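Local coordinates for ABC transporter periplasmic substrate-binding protein (Desulfovibrio alaskensis, PDB 5MY5) that binds tungstate with high selectivity and probably delivers it from the periplasm to an ABC transporter for uptake, at residues A226-P231 against K244-M249. The protein carries 2 engineered substitutions. Sequence-based numbering, arbitrary orientation.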
ATOM      1  N   ALA A 226      -9.881   1.357  -8.166  1.00 13.56           N
ATOM      2  CA  ALA A 226     -10.298   2.635  -8.714  1.00 14.80           C
ATOM      3  C   ALA A 226     -11.753   2.845  -8.432  1.00 14.85           C
ATOM      4  O   ALA A 226     -12.557   1.855  -8.447  1.00 16.43           O
ATOM      5  CB  ALA A 226     -10.051   2.709 -10.233  1.00 16.08           C
ATOM      6  N   ILE A 227     -12.124   4.090  -8.159  1.00 14.24           N
ATOM      7  CA  ILE A 227     -13.553   4.418  -7.887  1.00 15.07           C
ATOM      8  C   ILE A 227     -13.871   5.721  -8.573  1.00 15.06           C
ATOM      9  O   ILE A 227     -13.453   6.802  -8.163  1.00 15.43           O
ATOM     10  CB  ILE A 227     -13.748   4.645  -6.353  1.00 16.61           C
ATOM     11  CG1 ILE A 227     -13.289   3.429  -5.557  1.00 18.75           C
ATOM     12  CG2 ILE A 227     -15.226   4.879  -6.102  1.00 17.96           C
ATOM     13  CD1 ILE A 227     -13.131   3.667  -4.041  1.00 20.12           C
ATOM     14  N   PRO A 228     -14.687   5.651  -9.651  1.00 16.00           N
ATOM     15  CA  PRO A 228     -15.247   6.848 -10.268  1.00 16.87           C
ATOM     16  C   PRO A 228     -16.115   7.631  -9.251  1.00 16.72           C
ATOM     17  O   PRO A 228     -16.913   6.985  -8.566  1.00 17.07           O
ATOM     18  CB  PRO A 228     -16.073   6.307 -11.432  1.00 16.52           C
ATOM     19  CG  PRO A 228     -15.406   4.999 -11.787  1.00 17.80           C
ATOM     20  CD  PRO A 228     -15.037   4.438 -10.390  1.00 17.55           C
ATOM     21  N   VAL A 229     -15.953   8.910  -9.250  1.00 16.44           N
ATOM     22  CA  VAL A 229     -16.836   9.792  -8.402  1.00 17.65           C
ATOM     23  C   VAL A 229     -18.209   9.754  -9.085  1.00 19.82           C
ATOM     24  O   VAL A 229     -18.347   9.739 -10.261  1.00 20.36           O
ATOM     25  CB  VAL A 229     -16.218  11.155  -8.293  1.00 17.04           C
ATOM     26  CG1 VAL A 229     -17.180  12.200  -7.641  1.00 17.62           C
ATOM     27  CG2 VAL A 229     -14.953  11.121  -7.486  1.00 17.49           C
ATOM     28  N   ASN A 230     -19.257   9.691  -8.273  1.00 18.22           N
ATOM     29  CA  ASN A 230     -20.638   9.459  -8.746  1.00 20.15           C
ATOM     30  C   ASN A 230     -21.276  10.746  -9.239  1.00 20.13           C
ATOM     31  O   ASN A 230     -21.331  11.716  -8.510  1.00 20.90           O
ATOM     32  CB  ASN A 230     -21.448   8.876  -7.590  1.00 20.97           C
ATOM     33  CG  ASN A 230     -22.731   8.293  -8.068  1.00 20.41           C
ATOM     34  OD1 ASN A 230     -23.323   8.738  -9.027  1.00 23.80           O
ATOM     35  ND2 ASN A 230     -23.177   7.262  -7.364  1.00 23.15           N
ATOM     36  N   PRO A 231     -21.709  10.787 -10.501  1.00 23.55           N
ATOM     37  CA  PRO A 231     -22.357  11.992 -11.073  1.00 24.53           C
ATOM     38  C   PRO A 231     -23.658  12.429 -10.357  1.00 24.24           C
ATOM     39  O   PRO A 231     -24.041  13.600 -10.395  1.00 23.30           O
ATOM     40  CB  PRO A 231     -22.650  11.581 -12.541  1.00 25.08           C
ATOM     41  CG  PRO A 231     -21.925  10.354 -12.756  1.00 27.67           C
ATOM     42  CD  PRO A 231     -21.553   9.714 -11.496  1.00 23.58           C
ATOM     43  N   LYS A 244     -13.091   5.432 -18.719  1.00 16.63           N
ATOM     44  CA  LYS A 244     -12.056   5.080 -19.679  1.00 16.03           C
ATOM     45  C   LYS A 244     -10.784   4.653 -18.989  1.00 16.44           C
ATOM     46  O   LYS A 244     -10.098   3.712 -19.416  1.00 17.07           O
ATOM     47  CB  LYS A 244     -11.844   6.206 -20.650  1.00 17.88           C
ATOM     48  CG  LYS A 244     -10.885   5.950 -21.796  1.00 21.83           C
ATOM     49  CD  LYS A 244     -11.372   4.933 -22.853  1.00 24.35           C
ATOM     50  CE  LYS A 244     -12.738   5.262 -23.501  1.00 24.96           C
ATOM     51  NZ  LYS A 244     -12.724   6.538 -24.345  1.00 23.86           N
ATOM     52  N   PHE A 245     -10.419   5.327 -17.903  1.00 14.52           N
ATOM     53  CA  PHE A 245      -9.236   4.963 -17.143  1.00 16.95           C
ATOM     54  C   PHE A 245      -9.430   3.567 -16.542  1.00 15.24           C
ATOM     55  O   PHE A 245      -8.467   2.812 -16.503  1.00 16.49           O
ATOM     56  CB  PHE A 245      -8.898   6.023 -16.034  1.00 14.80           C
ATOM     57  CG  PHE A 245      -7.709   5.699 -15.240  1.00 16.28           C
ATOM     58  CD1 PHE A 245      -6.446   5.906 -15.744  1.00 16.71           C
ATOM     59  CD2 PHE A 245      -7.839   5.185 -13.991  1.00 16.90           C
ATOM     60  CE1 PHE A 245      -5.318   5.594 -14.990  1.00 19.67           C
ATOM     61  CE2 PHE A 245      -6.697   4.948 -13.217  1.00 19.11           C
ATOM     62  CZ  PHE A 245      -5.473   5.121 -13.705  1.00 17.89           C
ATOM     63  N   VAL A 246     -10.596   3.307 -15.931  1.00 15.27           N
ATOM     64  CA  VAL A 246     -10.848   1.986 -15.308  1.00 14.88           C
ATOM     65  C   VAL A 246     -10.745   0.937 -16.362  1.00 17.28           C
ATOM     66  O   VAL A 246     -10.125  -0.117 -16.147  1.00 16.41           O
ATOM     67  CB  VAL A 246     -12.200   1.937 -14.605  1.00 18.20           C
ATOM     68  CG1 VAL A 246     -12.559   0.606 -14.021  1.00 16.73           C
ATOM     69  CG2 VAL A 246     -12.260   2.932 -13.482  1.00 19.65           C
ATOM     70  N   ASN A 247     -11.313   1.242 -17.512  1.00 15.85           N
ATOM     71  CA  ASN A 247     -11.295   0.253 -18.607  1.00 17.71           C
ATOM     72  C   ASN A 247      -9.875  -0.046 -19.024  1.00 15.65           C
ATOM     73  O   ASN A 247      -9.501  -1.177 -19.219  1.00 18.97           O
ATOM     74  CB  ASN A 247     -12.166   0.774 -19.769  1.00 18.02           C
ATOM     75  CG  ASN A 247     -12.184  -0.161 -20.932  1.00 20.47           C
ATOM     76  OD1 ASN A 247     -11.304  -0.126 -21.759  1.00 21.02           O
ATOM     77  ND2 ASN A 247     -13.248  -0.966 -21.010  1.00 23.49           N
ATOM     78  N   TRP A 248      -9.065   1.015 -19.245  1.00 16.34           N
ATOM     79  CA  TRP A 248      -7.718   0.878 -19.552  1.00 14.48           C
ATOM     80  C   TRP A 248      -6.891   0.098 -18.533  1.00 17.22           C
ATOM     81  O   TRP A 248      -6.129  -0.829 -18.894  1.00 17.12           O
ATOM     82  CB  TRP A 248      -7.118   2.266 -19.826  1.00 15.88           C
ATOM     83  CG  TRP A 248      -5.680   2.239 -20.272  1.00 15.29           C
ATOM     84  CD1 TRP A 248      -5.240   1.985 -21.539  1.00 17.10           C
ATOM     85  CD2 TRP A 248      -4.525   2.507 -19.502  1.00 15.48           C
ATOM     86  NE1 TRP A 248      -3.895   2.027 -21.578  1.00 17.02           N
ATOM     87  CE2 TRP A 248      -3.415   2.384 -20.338  1.00 17.90           C
ATOM     88  CE3 TRP A 248      -4.301   2.847 -18.138  1.00 17.49           C
ATOM     89  CZ2 TRP A 248      -2.118   2.550 -19.881  1.00 18.82           C
ATOM     90  CZ3 TRP A 248      -3.056   3.051 -17.704  1.00 18.21           C
ATOM     91  CH2 TRP A 248      -1.942   2.902 -18.561  1.00 20.54           C
ATOM     92  N   MET A 249      -7.094   0.382 -17.229  1.00 17.47           N
ATOM     93  CA  MET A 249      -6.240  -0.225 -16.233  1.00 17.49           C
ATOM     94  C   MET A 249      -6.600  -1.697 -16.102  1.00 16.18           C
ATOM     95  O   MET A 249      -5.721  -2.485 -15.685  1.00 18.94           O
ATOM     96  CB  MET A 249      -6.522   0.358 -14.817  1.00 16.32           C
ATOM     97  CG  MET A 249      -5.962   1.733 -14.676  1.00 18.83           C
ATOM     98  SD  MET A 249      -4.147   1.755 -14.481  1.00 19.03           S
ATOM     99  CE  MET A 249      -4.042   1.266 -12.711  1.00 17.18           C
TER
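CD2 of the F245 ring stops 5.0 Å from A226 CB, just beyond contact; V246 makes the contact itself. M249 CG lies over one face of this ring, 3.5 Å from its plane and nearer the edge than the centre. F49 meets F245 edge-to-face. The contact is strand-to-helix packing in one α/β lobe of the periplasmic binding protein fold. Here helix 239-250 packs against a face of the sheet at strand 221-228. That strand runs antiparallel between strands 78-81 and 100-112, an order consistent with a type II binding protein. Backbone hydrogen bonds join A226 with T100 and I227 with L79 on these neighbours. Side chains alternate across the sheet. A226 points its CB toward helix 239-250. I227 points away and packs on helix 84-92. No hydrogen bond joins the two segments, and the buried contact is purely apolar. V246 has CG1 anti to its own N (chi1 177°), which leaves CG2 beside that N and facing the strand. The P228 ring crosses the V246 side chain at about a right angle. P228 also packs on K239, A242 and D243, earlier in the same helix. V246 CG2 sits 3.9 Å from A226 CB and 4.1 Å from P228 CG.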